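PDB 6X3B: GDP-6-deoxy-D-mannose reductase from Pseudomonas aeruginosa, which probably reduces GDP-4-dehydro-6-deoxy-D-mannose to GDP-rhamnose with NADPH as cofactor, in the pathway that builds the lipopolysaccharide O-antigen. Local coordinates for residues Leu60-Trp70 / Ile99-Ala110; Val86-Leu97 / Pro147-Lys155. All blocks are in the same frame, centred on the assembly; numbering follows the deposited sequence.

Contacts 1 and 2 share helix 93-114 and meet the same NADPH at different parts of the molecule, their centres about 19 Å apart. Contact 1 (60-70 with 99-110) lies at the adenine, which Leu60 and Ile99 touch, whereas contact 2 (86-97 with 147-155) lies toward the other end, where Tyr151 and Lys155 hold the ribose of the nicotinamide half. Between them Asn100 ND2 comes within 3.0 Å of Ser154 OG, a probable hydrogen bond that ties helix 93-114 to helix 150-169. Leu61 also packs on Arg95, its CD1 3.5 Å from Arg95 NH2. Both contacts also reach the second subunit, contact 1 through helix 93-114.

Contact 1: Leu60-Trp70 / Ile99-Ala110. With NDP (NADPH dihydro-nicotinamide-adenine-dinucleotide phosphate), chain E.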
loop_
_atom_site.group_PDB
_atom_site.type_symbol
_atom_site.label_atom_id
_atom_site.label_comp_id
_atom_site.label_asym_id
_atom_site.label_seq_id
_atom_site.Cartn_x
_atom_site.Cartn_y
_atom_site.Cartn_z
ATOM N N LEU A 60 11.151 -12.833 -11.377
ATOM C CA LEU A 60 10.623 -11.476 -11.317
ATOM C C LEU A 60 11.587 -10.514 -10.645
ATOM O O LEU A 60 11.511 -9.298 -10.890
ATOM C CB LEU A 60 9.273 -11.487 -10.603
ATOM C CG LEU A 60 8.145 -12.096 -11.445
ATOM C CD1 LEU A 60 6.901 -12.350 -10.631
ATOM C CD2 LEU A 60 7.823 -11.202 -12.622
ATOM N N LEU A 61 12.500 -11.030 -9.820
ATOM C CA LEU A 61 13.564 -10.231 -9.232
ATOM C C LEU A 61 14.661 -9.854 -10.220
ATOM O O LEU A 61 15.514 -9.034 -9.869
ATOM C CB LEU A 61 14.200 -10.999 -8.075
ATOM C CG LEU A 61 13.291 -11.280 -6.878
ATOM C CD1 LEU A 61 13.999 -12.191 -5.894
ATOM C CD2 LEU A 61 12.920 -9.978 -6.215
ATOM N N GLU A 62 14.691 -10.440 -11.417
ATOM C CA GLU A 62 15.794 -10.232 -12.358
ATOM C C GLU A 62 15.246 -9.659 -13.662
ATOM O O GLU A 62 14.787 -10.418 -14.528
ATOM C CB GLU A 62 16.540 -11.543 -12.621
ATOM C CG GLU A 62 17.784 -11.755 -11.758
ATOM C CD GLU A 62 18.987 -10.887 -12.172
ATOM O OE1 GLU A 62 19.173 -10.620 -13.382
ATOM O OE2 GLU A 62 19.754 -10.468 -11.273
ATOM N N PRO A 63 15.270 -8.336 -13.847
ATOM C CA PRO A 63 14.716 -7.751 -15.080
ATOM C C PRO A 63 15.269 -8.344 -16.372
ATOM O O PRO A 63 14.521 -8.448 -17.352
ATOM C CB PRO A 63 15.068 -6.264 -14.935
ATOM C CG PRO A 63 15.053 -6.024 -13.457
ATOM C CD PRO A 63 15.604 -7.308 -12.845
ATOM N N ASP A 64 16.538 -8.760 -16.414
ATOM C CA ASP A 64 17.059 -9.327 -17.665
ATOM C C ASP A 64 16.382 -10.632 -18.050
ATOM O O ASP A 64 16.393 -10.991 -19.232
ATOM C CB ASP A 64 18.567 -9.574 -17.583
ATOM C CG ASP A 64 19.345 -8.312 -17.338
ATOM O OD1 ASP A 64 18.823 -7.221 -17.666
ATOM O OD2 ASP A 64 20.471 -8.412 -16.804
ATOM N N SER A 65 15.817 -11.366 -17.090
ATOM C CA SER A 65 15.129 -12.611 -17.422
ATOM C C SER A 65 13.730 -12.379 -17.989
ATOM O O SER A 65 13.095 -13.331 -18.459
ATOM C CB SER A 65 15.054 -13.516 -16.186
ATOM O OG SER A 65 14.005 -13.139 -15.300
ATOM N N LEU A 66 13.229 -11.146 -17.955
ATOM C CA LEU A 66 11.872 -10.867 -18.417
ATOM C C LEU A 66 11.820 -10.373 -19.853
ATOM O O LEU A 66 10.759 -10.450 -20.477
ATOM C CB LEU A 66 11.197 -9.833 -17.499
ATOM C CG LEU A 66 11.309 -10.184 -16.015
ATOM C CD1 LEU A 66 10.729 -9.074 -15.131
ATOM C CD2 LEU A 66 10.600 -11.491 -15.718
ATOM N N GLY A 67 12.941 -9.900 -20.388
ATOM C CA GLY A 67 12.980 -9.223 -21.669
ATOM C C GLY A 67 12.227 -9.864 -22.815
ATOM O O GLY A 67 11.362 -9.212 -23.414
ATOM N N ASP A 68 12.527 -11.131 -23.125
ATOM C CA ASP A 68 11.999 -11.799 -24.311
ATOM C C ASP A 68 10.876 -12.784 -23.993
ATOM O O ASP A 68 10.706 -13.779 -24.709
ATOM C CB ASP A 68 13.123 -12.525 -25.052
ATOM C CG ASP A 68 14.199 -11.583 -25.561
ATOM O OD1 ASP A 68 14.033 -11.030 -26.675
ATOM O OD2 ASP A 68 15.221 -11.410 -24.857
ATOM N N LEU A 69 10.078 -12.519 -22.952
ATOM C CA LEU A 69 9.025 -13.456 -22.581
ATOM C C LEU A 69 7.824 -13.428 -23.525
ATOM O O LEU A 69 6.992 -14.339 -23.466
ATOM C CB LEU A 69 8.542 -13.163 -21.156
ATOM C CG LEU A 69 9.475 -13.666 -20.057
ATOM C CD1 LEU A 69 9.040 -13.134 -18.711
ATOM C CD2 LEU A 69 9.530 -15.205 -20.033
ATOM N N TRP A 70 7.686 -12.406 -24.363
ATOM C CA TRP A 70 6.464 -12.199 -25.146
ATOM C C TRP A 70 6.802 -12.040 -26.627
ATOM O O TRP A 70 6.688 -10.945 -27.192
ATOM C CB TRP A 70 5.675 -10.992 -24.623
ATOM C CG TRP A 70 5.482 -11.075 -23.126
ATOM C CD1 TRP A 70 4.683 -11.944 -22.451
ATOM C CD2 TRP A 70 6.173 -10.307 -22.137
ATOM N NE1 TRP A 70 4.808 -11.744 -21.082
ATOM C CE2 TRP A 70 5.717 -10.743 -20.871
ATOM C CE3 TRP A 70 7.102 -9.267 -22.199
ATOM C CZ2 TRP A 70 6.172 -10.176 -19.673
ATOM C CZ3 TRP A 70 7.568 -8.714 -21.013
ATOM C CH2 TRP A 70 7.097 -9.164 -19.770
ATOM N N ILE A 99 9.906 -9.545 -3.757
ATOM C CA ILE A 99 9.259 -10.414 -4.739
ATOM C C ILE A 99 7.891 -9.858 -5.123
ATOM O O ILE A 99 7.555 -9.736 -6.309
ATOM C CB ILE A 99 9.125 -11.847 -4.186
ATOM C CG1 ILE A 99 10.507 -12.466 -3.940
ATOM C CG2 ILE A 99 8.235 -12.692 -5.128
ATOM C CD1 ILE A 99 10.459 -13.871 -3.340
ATOM N N ASN A 100 7.076 -9.537 -4.121
ATOM C CA ASN A 100 5.687 -9.227 -4.406
ATOM C C ASN A 100 5.502 -7.802 -4.903
ATOM O O ASN A 100 4.597 -7.543 -5.709
ATOM C CB ASN A 100 4.824 -9.482 -3.184
ATOM C CG ASN A 100 4.663 -10.971 -2.887
ATOM O OD1 ASN A 100 5.108 -11.826 -3.663
ATOM N ND2 ASN A 100 4.030 -11.282 -1.760
ATOM N N LEU A 101 6.342 -6.868 -4.470
ATOM C CA LEU A 101 6.169 -5.487 -4.909
ATOM C C LEU A 101 7.170 -5.121 -5.993
ATOM O O LEU A 101 6.779 -4.699 -7.089
ATOM C CB LEU A 101 6.290 -4.517 -3.721
ATOM C CG LEU A 101 6.129 -3.052 -4.111
ATOM C CD1 LEU A 101 4.719 -2.823 -4.677
ATOM C CD2 LEU A 101 6.347 -2.198 -2.861
ATOM N N LEU A 102 8.467 -5.261 -5.702
ATOM C CA LEU A 102 9.466 -4.944 -6.715
ATOM C C LEU A 102 9.381 -5.915 -7.892
ATOM O O LEU A 102 9.648 -5.529 -9.032
ATOM C CB LEU A 102 10.865 -4.939 -6.097
ATOM C CG LEU A 102 11.236 -3.626 -5.380
ATOM C CD1 LEU A 102 11.178 -2.462 -6.366
ATOM C CD2 LEU A 102 10.307 -3.327 -4.214
ATOM N N GLY A 103 9.011 -7.171 -7.637
ATOM C CA GLY A 103 8.816 -8.104 -8.739
ATOM C C GLY A 103 7.659 -7.690 -9.635
ATOM O O GLY A 103 7.738 -7.793 -10.863
ATOM N N THR A 104 6.573 -7.211 -9.033
ATOM C CA THR A 104 5.465 -6.700 -9.829
ATOM C C THR A 104 5.891 -5.481 -10.638
ATOM O O THR A 104 5.553 -5.356 -11.825
ATOM C CB THR A 104 4.294 -6.387 -8.910
ATOM O OG1 THR A 104 3.832 -7.624 -8.352
ATOM C CG2 THR A 104 3.158 -5.687 -9.688
ATOM N N LEU A 105 6.681 -4.597 -10.030
ATOM C CA LEU A 105 7.186 -3.446 -10.764
ATOM C C LEU A 105 8.074 -3.878 -11.922
ATOM O O LEU A 105 7.979 -3.325 -13.027
ATOM C CB LEU A 105 7.957 -2.516 -9.836
ATOM C CG LEU A 105 8.690 -1.387 -10.574
ATOM C CD1 LEU A 105 7.711 -0.354 -11.208
ATOM C CD2 LEU A 105 9.674 -0.701 -9.647
ATOM N N ASN A 106 8.963 -4.856 -11.694
ATOM C CA ASN A 106 9.800 -5.310 -12.797
ATOM C C ASN A 106 8.949 -5.866 -13.928
ATOM O O ASN A 106 9.212 -5.592 -15.106
ATOM C CB ASN A 106 10.814 -6.360 -12.321
ATOM C CG ASN A 106 11.864 -5.777 -11.410
ATOM O OD1 ASN A 106 12.145 -4.573 -11.458
ATOM N ND2 ASN A 106 12.463 -6.627 -10.574
ATOM N N LEU A 107 7.928 -6.655 -13.595
ATOM C CA LEU A 107 7.022 -7.162 -14.627
ATOM C C LEU A 107 6.345 -6.022 -15.388
ATOM O O LEU A 107 6.277 -6.033 -16.621
ATOM C CB LEU A 107 5.978 -8.068 -13.989
ATOM C CG LEU A 107 4.854 -8.538 -14.901
ATOM C CD1 LEU A 107 5.426 -9.445 -15.999
ATOM C CD2 LEU A 107 3.844 -9.271 -14.031
ATOM N N LEU A 108 5.810 -5.036 -14.662
ATOM C CA LEU A 108 5.138 -3.918 -15.321
ATOM C C LEU A 108 6.085 -3.192 -16.270
ATOM O O LEU A 108 5.732 -2.915 -17.422
ATOM C CB LEU A 108 4.587 -2.968 -14.253
ATOM C CG LEU A 108 3.413 -3.542 -13.442
ATOM C CD1 LEU A 108 3.145 -2.668 -12.193
ATOM C CD2 LEU A 108 2.151 -3.631 -14.323
ATOM N N GLN A 109 7.323 -2.937 -15.826
ATOM C CA GLN A 109 8.281 -2.228 -16.673
ATOM C C GLN A 109 8.677 -3.048 -17.899
ATOM O O GLN A 109 8.858 -2.487 -18.994
ATOM C CB GLN A 109 9.515 -1.853 -15.858
ATOM C CG GLN A 109 9.160 -0.891 -14.754
ATOM C CD GLN A 109 10.364 -0.326 -14.086
ATOM O OE1 GLN A 109 11.242 -1.078 -13.618
ATOM N NE2 GLN A 109 10.420 1.001 -14.001
ATOM N N ALA A 110 8.876 -4.360 -17.726
ATOM C CA ALA A 110 9.189 -5.217 -18.864
ATOM C C ALA A 110 8.047 -5.215 -19.884
ATOM O O ALA A 110 8.280 -5.116 -21.097
ATOM C CB ALA A 110 9.480 -6.643 -18.386
HETATM P PA NDP E . 1.935 -20.505 -5.093
HETATM O O1A NDP E . 2.874 -20.125 -3.998
HETATM O O2A NDP E . 1.385 -21.891 -5.111
HETATM O O5B NDP E . 2.610 -20.185 -6.510
HETATM C C5B NDP E . 3.485 -19.038 -6.628
HETATM C C4B NDP E . 4.004 -18.958 -8.041
HETATM O O4B NDP E . 4.862 -17.796 -8.172
HETATM C C3B NDP E . 4.838 -20.156 -8.521
HETATM O O3B NDP E . 4.511 -20.500 -9.862
HETATM C C2B NDP E . 6.268 -19.648 -8.387
HETATM O O2B NDP E . 7.121 -20.297 -9.327
HETATM C C1B NDP E . 6.083 -18.183 -8.755
HETATM N N9A NDP E . 7.139 -17.312 -8.257
HETATM C C8A NDP E . 7.488 -17.105 -6.946
HETATM N N7A NDP E . 8.484 -16.270 -6.799
HETATM C C5A NDP E . 8.817 -15.902 -8.095
HETATM C C6A NDP E . 9.797 -15.038 -8.616
HETATM N N6A NDP E . 10.641 -14.379 -7.827
HETATM N N1A NDP E . 9.868 -14.891 -9.960
HETATM C C2A NDP E . 9.000 -15.576 -10.715
HETATM N N3A NDP E . 8.038 -16.415 -10.340
HETATM C C4A NDP E . 7.995 -16.538 -9.003
HETATM O O3 NDP E . 0.707 -19.478 -5.101
HETATM P PN NDP E . -0.866 -19.735 -5.257
HETATM O O1N NDP E . -1.119 -20.313 -6.608
HETATM O O2N NDP E . -1.345 -20.488 -4.062
HETATM O O5D NDP E . -1.433 -18.238 -5.202
HETATM C C5D NDP E . -1.672 -17.537 -6.446
HETATM C C4D NDP E . -2.005 -16.098 -6.143
HETATM O O4D NDP E . -3.215 -16.051 -5.346
HETATM C C3D NDP E . -0.943 -15.321 -5.351
HETATM O O3D NDP E . -0.838 -13.981 -5.811
HETATM C C2D NDP E . -1.485 -15.406 -3.927
HETATM O O2D NDP E . -1.028 -14.349 -3.097
HETATM C C1D NDP E . -2.990 -15.329 -4.159
HETATM N N1N NDP E . -3.772 -15.962 -3.057
HETATM C C2N NDP E . -3.804 -17.322 -2.905
HETATM C C3N NDP E . -4.633 -17.926 -2.000
HETATM C C7N NDP E . -4.425 -19.364 -1.712
HETATM O O7N NDP E . -5.101 -19.918 -0.840
HETATM N N7N NDP E . -3.509 -20.018 -2.412
HETATM C C4N NDP E . -5.697 -17.105 -1.356
HETATM C C5N NDP E . -5.530 -15.655 -1.550
HETATM C C6N NDP E . -4.475 -15.183 -2.171
HETATM P P2B NDP E . 8.267 -21.158 -8.584
HETATM O O1X NDP E . 9.091 -21.781 -9.690
HETATM O O2X NDP E . 9.076 -20.194 -7.742
HETATM O O3X NDP E . 7.561 -22.198 -7.740
HETATM O O HOH W 1 14.621 -6.313 -8.584
#
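Asn106, on helix 93-114, holds the loop 60-70 by its backbone in the Rossmann-type nucleotide-binding fold of the epimerase/dehydratase family, where this loop lies in the connection between strands 49-51 and 76-79. Asn106 ND2 donates to Leu60 O over 2.9 Å; the bond is nearly straight (168°) and lies in both the carbonyl plane and the amide plane. CG of Asn106 stands beside its own backbone N (chi1 -69°), which turns the amide toward the loop. The same nitrogen gives to a water that donates to Leu61 O, and so one asparagine serves two successive carbonyls. Pro63 CG leans on the amide carbon.

The apolar part runs along the helix on both sides of this bond. Gly103 CA lies 3.6 Å from Leu60 O; glycine suits the spot because Leu60 CB and the helix's own Ile99 O crowd the place a CB would take. Leu60 CD2 rests on Leu107 CB. Toward the helix start, the methyls of Leu61 lie against Ile99 CG1. Toward its other end, the small Ala110 admits two larger neighbours: Leu66 CB at 3.7 Å from Ala110 CB, and Trp70, whose ring meets that methyl at its edge. Leu107 CD1 also reaches the indole edge, at Trp70 CZ2 (3.8 Å).

The cofactor supplies the third kind of interaction. Ile99 CG2 and Leu60 CG pack on the same face of the adenine, the first by N6A and N7A, the second near N1A and C2A, and Leu60 N donates to NDP N1A at 2.8 Å (179°).

Contact 2: Val86-Leu97 / Pro147-Lys155; sequences VPEAFRDPARTL and PRNPYAVSK. With NDP (NADPH dihydro-nicotinamide-adenine-dinucleotide phosphate), chain E.
Pro150 presses into the bend between helices 86-91 and 93-114, touching Ala89, Phe90 and Pro93, and this is the close-packed heart of the contact. Its CB meets Pro93 CB at 3.9 Å, and its CG lies against Ala89 O. A proline suits the first turn of helix 150-169, where a missing N-H costs no helical bond. Ala89 is small enough for its CB to sit 3.6 Å from Tyr151 N, and the two backbones are close here. Further along, Leu97 CD2 packs on Ser154 CB at 3.6 Å, and Thr96 turns its methyl to Ser154 while Thr96 OG1 bonds to Gln83. Helices 93-97 and 150-155 run at only 26° to each other, whereas 86-91 crosses at 92°.

Helix 150-169 carries the Tyr-x-x-x-Lys motif of the short-chain dehydrogenase/reductase superfamily. Tyr151 CG is anti to the backbone N (chi1 161°), which sends the phenol away from the contact to the cofactor: Tyr151 OH and NDP O2D share a hydrogen bond of 2.5 Å. Lys155 NZ, one turn on, grips both ribose hydroxyls, donating to NDP O3D over 2.8 Å. Asn149 is the N-cap, its OD1 accepting from Ala152 N at 2.7 Å, while its ND2 reaches Asp127.

The Phe90 end faces solvent but still touches Asn149 CB closely. Pro150 CD sits over one face of this exposed ring in a CH-pi contact, 3.7 Å from its centroid, and the ring also packs on Thr168 of the second subunit. Looser is Val86: CG1 touches the Asn149 amide, and Val86 CG2 lies 4.0 Å from Tyr151 CD2.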
loop_
_atom_site.group_PDB
_atom_site.type_symbol
_atom_site.label_atom_id
_atom_site.label_comp_id
_atom_site.label_asym_id
_atom_site.label_seq_id
_atom_site.Cartn_x
_atom_site.Cartn_y
_atom_site.Cartn_z
ATOM N N VAL A 86 2.459 -16.795 4.546
ATOM C CA VAL A 86 2.570 -15.820 5.630
ATOM C C VAL A 86 3.744 -16.111 6.561
ATOM O O VAL A 86 4.492 -15.175 6.882
ATOM C CB VAL A 86 1.221 -15.698 6.374
ATOM C CG1 VAL A 86 1.364 -14.795 7.610
ATOM C CG2 VAL A 86 0.125 -15.145 5.413
ATOM N N PRO A 87 3.992 -17.355 6.995
ATOM C CA PRO A 87 5.162 -17.560 7.870
ATOM C C PRO A 87 6.473 -17.186 7.206
ATOM O O PRO A 87 7.341 -16.615 7.864
ATOM C CB PRO A 87 5.081 -19.054 8.220
ATOM C CG PRO A 87 3.648 -19.362 8.156
ATOM C CD PRO A 87 3.150 -18.566 6.949
ATOM N N GLU A 88 6.624 -17.445 5.902
ATOM C CA GLU A 88 7.840 -17.039 5.204
ATOM C C GLU A 88 7.981 -15.516 5.169
ATOM O O GLU A 88 9.095 -14.981 5.229
ATOM C CB GLU A 88 7.819 -17.612 3.779
ATOM C CG GLU A 88 8.939 -17.139 2.865
ATOM C CD GLU A 88 10.320 -17.457 3.390
ATOM O OE1 GLU A 88 10.462 -18.372 4.231
ATOM O OE2 GLU A 88 11.274 -16.775 2.957
ATOM N N ALA A 89 6.863 -14.803 5.051
ATOM C CA ALA A 89 6.932 -13.345 5.029
ATOM C C ALA A 89 7.344 -12.807 6.391
ATOM O O ALA A 89 8.103 -11.838 6.475
ATOM C CB ALA A 89 5.587 -12.755 4.592
ATOM N N PHE A 90 6.851 -13.411 7.471
ATOM C CA PHE A 90 7.315 -12.986 8.789
ATOM C C PHE A 90 8.796 -13.285 8.968
ATOM O O PHE A 90 9.523 -12.508 9.600
ATOM C CB PHE A 90 6.500 -13.666 9.884
ATOM C CG PHE A 90 5.247 -12.932 10.258
ATOM C CD1 PHE A 90 5.311 -11.666 10.799
ATOM C CD2 PHE A 90 4.007 -13.519 10.079
ATOM C CE1 PHE A 90 4.161 -10.992 11.164
ATOM C CE2 PHE A 90 2.854 -12.865 10.443
ATOM C CZ PHE A 90 2.935 -11.588 10.997
ATOM N N ARG A 91 9.260 -14.412 8.409
ATOM C CA ARG A 91 10.664 -14.787 8.540
ATOM C C ARG A 91 11.575 -13.812 7.811
ATOM O O ARG A 91 12.643 -13.455 8.324
ATOM C CB ARG A 91 10.883 -16.211 8.013
ATOM C CG ARG A 91 12.273 -16.771 8.356
ATOM C CD ARG A 91 12.640 -18.015 7.533
ATOM N NE ARG A 91 12.719 -17.743 6.096
ATOM C CZ ARG A 91 13.766 -17.189 5.490
ATOM N NH1 ARG A 91 14.839 -16.839 6.194
ATOM N NH2 ARG A 91 13.737 -16.976 4.185
ATOM N N ASP A 92 11.184 -13.379 6.607
ATOM C CA ASP A 92 12.009 -12.504 5.776
ATOM C C ASP A 92 11.099 -11.500 5.073
ATOM O O ASP A 92 10.762 -11.655 3.887
ATOM C CB ASP A 92 12.818 -13.323 4.766
ATOM C CG ASP A 92 13.918 -12.517 4.094
ATOM O OD1 ASP A 92 13.943 -11.287 4.250
ATOM O OD2 ASP A 92 14.764 -13.117 3.396
ATOM N N PRO A 93 10.674 -10.450 5.789
ATOM C CA PRO A 93 9.736 -9.476 5.183
ATOM C C PRO A 93 10.322 -8.749 3.986
ATOM O O PRO A 93 9.613 -8.500 3.009
ATOM C CB PRO A 93 9.426 -8.506 6.344
ATOM C CG PRO A 93 9.793 -9.258 7.612
ATOM C CD PRO A 93 10.941 -10.181 7.219
ATOM N N ALA A 94 11.610 -8.403 4.030
ATOM C CA ALA A 94 12.227 -7.714 2.908
ATOM C C ALA A 94 12.116 -8.528 1.632
ATOM O O ALA A 94 11.748 -7.995 0.578
ATOM C CB ALA A 94 13.693 -7.414 3.214
ATOM N N ARG A 95 12.407 -9.830 1.713
ATOM C CA ARG A 95 12.330 -10.661 0.517
ATOM C C ARG A 95 10.903 -10.766 0.008
ATOM O O ARG A 95 10.673 -10.828 -1.203
ATOM C CB ARG A 95 12.891 -12.063 0.794
ATOM C CG ARG A 95 12.924 -12.954 -0.459
ATOM C CD ARG A 95 14.134 -13.902 -0.424
ATOM N NE ARG A 95 14.440 -14.441 -1.753
ATOM C CZ ARG A 95 15.334 -13.929 -2.598
ATOM N NH1 ARG A 95 16.044 -12.856 -2.268
ATOM N NH2 ARG A 95 15.521 -14.505 -3.778
ATOM N N THR A 96 9.927 -10.835 0.913
ATOM C CA THR A 96 8.544 -10.872 0.450
ATOM C C THR A 96 8.159 -9.553 -0.222
ATOM O O THR A 96 7.489 -9.546 -1.266
ATOM C CB THR A 96 7.622 -11.224 1.618
ATOM O OG1 THR A 96 7.731 -12.632 1.862
ATOM C CG2 THR A 96 6.153 -10.890 1.303
ATOM N N LEU A 97 8.627 -8.426 0.323
ATOM C CA LEU A 97 8.358 -7.148 -0.327
ATOM C C LEU A 97 9.053 -7.063 -1.674
ATOM O O LEU A 97 8.456 -6.588 -2.644
ATOM C CB LEU A 97 8.786 -5.983 0.572
ATOM C CG LEU A 97 7.943 -5.838 1.836
ATOM C CD1 LEU A 97 8.614 -4.813 2.754
ATOM C CD2 LEU A 97 6.506 -5.409 1.496
ATOM N N PRO A 147 -3.793 -4.309 6.931
ATOM C CA PRO A 147 -3.003 -5.552 6.850
ATOM C C PRO A 147 -2.252 -5.823 8.134
ATOM O O PRO A 147 -1.670 -4.913 8.733
ATOM C CB PRO A 147 -2.020 -5.284 5.701
ATOM C CG PRO A 147 -2.584 -4.154 4.961
ATOM C CD PRO A 147 -3.402 -3.343 5.889
ATOM N N ARG A 148 -2.206 -7.108 8.513
ATOM C CA ARG A 148 -1.643 -7.511 9.795
ATOM C C ARG A 148 -0.387 -8.359 9.666
ATOM O O ARG A 148 0.160 -8.790 10.689
ATOM C CB ARG A 148 -2.685 -8.281 10.612
ATOM C CG ARG A 148 -3.945 -7.491 10.881
ATOM C CD ARG A 148 -4.974 -8.362 11.589
ATOM N NE ARG A 148 -4.576 -8.628 12.968
ATOM C CZ ARG A 148 -4.753 -7.777 13.972
ATOM N NH1 ARG A 148 -5.302 -6.589 13.752
ATOM N NH2 ARG A 148 -4.382 -8.117 15.204
ATOM N N ASN A 149 0.099 -8.595 8.457
ATOM C CA ASN A 149 1.320 -9.364 8.281
ATOM C C ASN A 149 2.029 -8.836 7.044
ATOM O O ASN A 149 1.407 -8.166 6.212
ATOM C CB ASN A 149 0.996 -10.863 8.161
ATOM C CG ASN A 149 0.223 -11.185 6.908
ATOM O OD1 ASN A 149 0.729 -11.020 5.822
ATOM N ND2 ASN A 149 -1.022 -11.620 7.059
ATOM N N PRO A 150 3.331 -9.098 6.897
ATOM C CA PRO A 150 4.063 -8.523 5.751
ATOM C C PRO A 150 3.594 -9.029 4.395
ATOM O O PRO A 150 3.772 -8.329 3.393
ATOM C CB PRO A 150 5.523 -8.928 6.014
ATOM C CG PRO A 150 5.561 -9.358 7.469
ATOM C CD PRO A 150 4.209 -9.913 7.760
ATOM N N TYR A 151 3.051 -10.242 4.307
ATOM C CA TYR A 151 2.461 -10.672 3.039
ATOM C C TYR A 151 1.268 -9.788 2.676
ATOM O O TYR A 151 1.169 -9.289 1.548
ATOM C CB TYR A 151 2.038 -12.129 3.129
ATOM C CG TYR A 151 1.031 -12.568 2.092
ATOM C CD1 TYR A 151 1.442 -12.962 0.810
ATOM C CD2 TYR A 151 -0.323 -12.624 2.400
ATOM C CE1 TYR A 151 0.516 -13.389 -0.142
ATOM C CE2 TYR A 151 -1.255 -13.049 1.459
ATOM C CZ TYR A 151 -0.828 -13.433 0.194
ATOM O OH TYR A 151 -1.748 -13.857 -0.730
ATOM N N ALA A 152 0.367 -9.557 3.637
ATOM C CA ALA A 152 -0.797 -8.726 3.337
ATOM C C ALA A 152 -0.376 -7.289 3.032
ATOM O O ALA A 152 -0.946 -6.654 2.139
ATOM C CB ALA A 152 -1.810 -8.784 4.480
ATOM N N VAL A 153 0.648 -6.784 3.736
ATOM C CA VAL A 153 1.219 -5.472 3.426
ATOM C C VAL A 153 1.693 -5.422 1.974
ATOM O O VAL A 153 1.362 -4.499 1.220
ATOM C CB VAL A 153 2.374 -5.149 4.394
ATOM C CG1 VAL A 153 3.178 -3.933 3.907
ATOM C CG2 VAL A 153 1.829 -4.883 5.817
ATOM N N SER A 154 2.455 -6.438 1.554
ATOM C CA SER A 154 2.995 -6.451 0.195
ATOM C C SER A 154 1.897 -6.552 -0.858
ATOM O O SER A 154 2.032 -5.965 -1.937
ATOM C CB SER A 154 3.998 -7.602 0.039
ATOM O OG SER A 154 3.332 -8.849 -0.114
ATOM N N LYS A 155 0.792 -7.248 -0.562
ATOM C CA LYS A 155 -0.300 -7.319 -1.530
ATOM C C LYS A 155 -0.986 -5.965 -1.692
ATOM O O LYS A 155 -1.262 -5.534 -2.814
ATOM C CB LYS A 155 -1.328 -8.376 -1.120
ATOM C CG LYS A 155 -0.792 -9.777 -0.972
ATOM C CD LYS A 155 -0.202 -10.321 -2.285
ATOM C CE LYS A 155 -1.205 -11.205 -2.991
ATOM N NZ LYS A 155 -0.691 -11.650 -4.300
HETATM P PA NDP E . 1.935 -20.505 -5.093
HETATM O O1A NDP E . 2.874 -20.125 -3.998
HETATM O O2A NDP E . 1.385 -21.891 -5.111
HETATM O O5B NDP E . 2.610 -20.185 -6.510
HETATM C C5B NDP E . 3.485 -19.038 -6.628
HETATM C C4B NDP E . 4.004 -18.958 -8.041
HETATM O O4B NDP E . 4.862 -17.796 -8.172
HETATM C C3B NDP E . 4.838 -20.156 -8.521
HETATM O O3B NDP E . 4.511 -20.500 -9.862
HETATM C C2B NDP E . 6.268 -19.648 -8.387
HETATM O O2B NDP E . 7.121 -20.297 -9.327
HETATM C C1B NDP E . 6.083 -18.183 -8.755
HETATM N N9A NDP E . 7.139 -17.312 -8.257
HETATM C C8A NDP E . 7.488 -17.105 -6.946
HETATM N N7A NDP E . 8.484 -16.270 -6.799
HETATM C C5A NDP E . 8.817 -15.902 -8.095
HETATM C C6A NDP E . 9.797 -15.038 -8.616
HETATM N N6A NDP E . 10.641 -14.379 -7.827
HETATM N N1A NDP E . 9.868 -14.891 -9.960
HETATM C C2A NDP E . 9.000 -15.576 -10.715
HETATM N N3A NDP E . 8.038 -16.415 -10.340
HETATM C C4A NDP E . 7.995 -16.538 -9.003
HETATM O O3 NDP E . 0.707 -19.478 -5.101
HETATM P PN NDP E . -0.866 -19.735 -5.257
HETATM O O1N NDP E . -1.119 -20.313 -6.608
HETATM O O2N NDP E . -1.345 -20.488 -4.062
HETATM O O5D NDP E . -1.433 -18.238 -5.202
HETATM C C5D NDP E . -1.672 -17.537 -6.446
HETATM C C4D NDP E . -2.005 -16.098 -6.143
HETATM O O4D NDP E . -3.215 -16.051 -5.346
HETATM C C3D NDP E . -0.943 -15.321 -5.351
HETATM O O3D NDP E . -0.838 -13.981 -5.811
HETATM C C2D NDP E . -1.485 -15.406 -3.927
HETATM O O2D NDP E . -1.028 -14.349 -3.097
HETATM C C1D NDP E . -2.990 -15.329 -4.159
HETATM N N1N NDP E . -3.772 -15.962 -3.057
HETATM C C2N NDP E . -3.804 -17.322 -2.905
HETATM C C3N NDP E . -4.633 -17.926 -2.000
HETATM C C7N NDP E . -4.425 -19.364 -1.712
HETATM O O7N NDP E . -5.101 -19.918 -0.840
HETATM N N7N NDP E . -3.509 -20.018 -2.412
HETATM C C4N NDP E . -5.697 -17.105 -1.356
HETATM C C5N NDP E . -5.530 -15.655 -1.550
HETATM C C6N NDP E . -4.475 -15.183 -2.171
HETATM P P2B NDP E . 8.267 -21.158 -8.584
HETATM O O1X NDP E . 9.091 -21.781 -9.690
HETATM O O2X NDP E . 9.076 -20.194 -7.742
HETATM O O3X NDP E . 7.561 -22.198 -7.740
#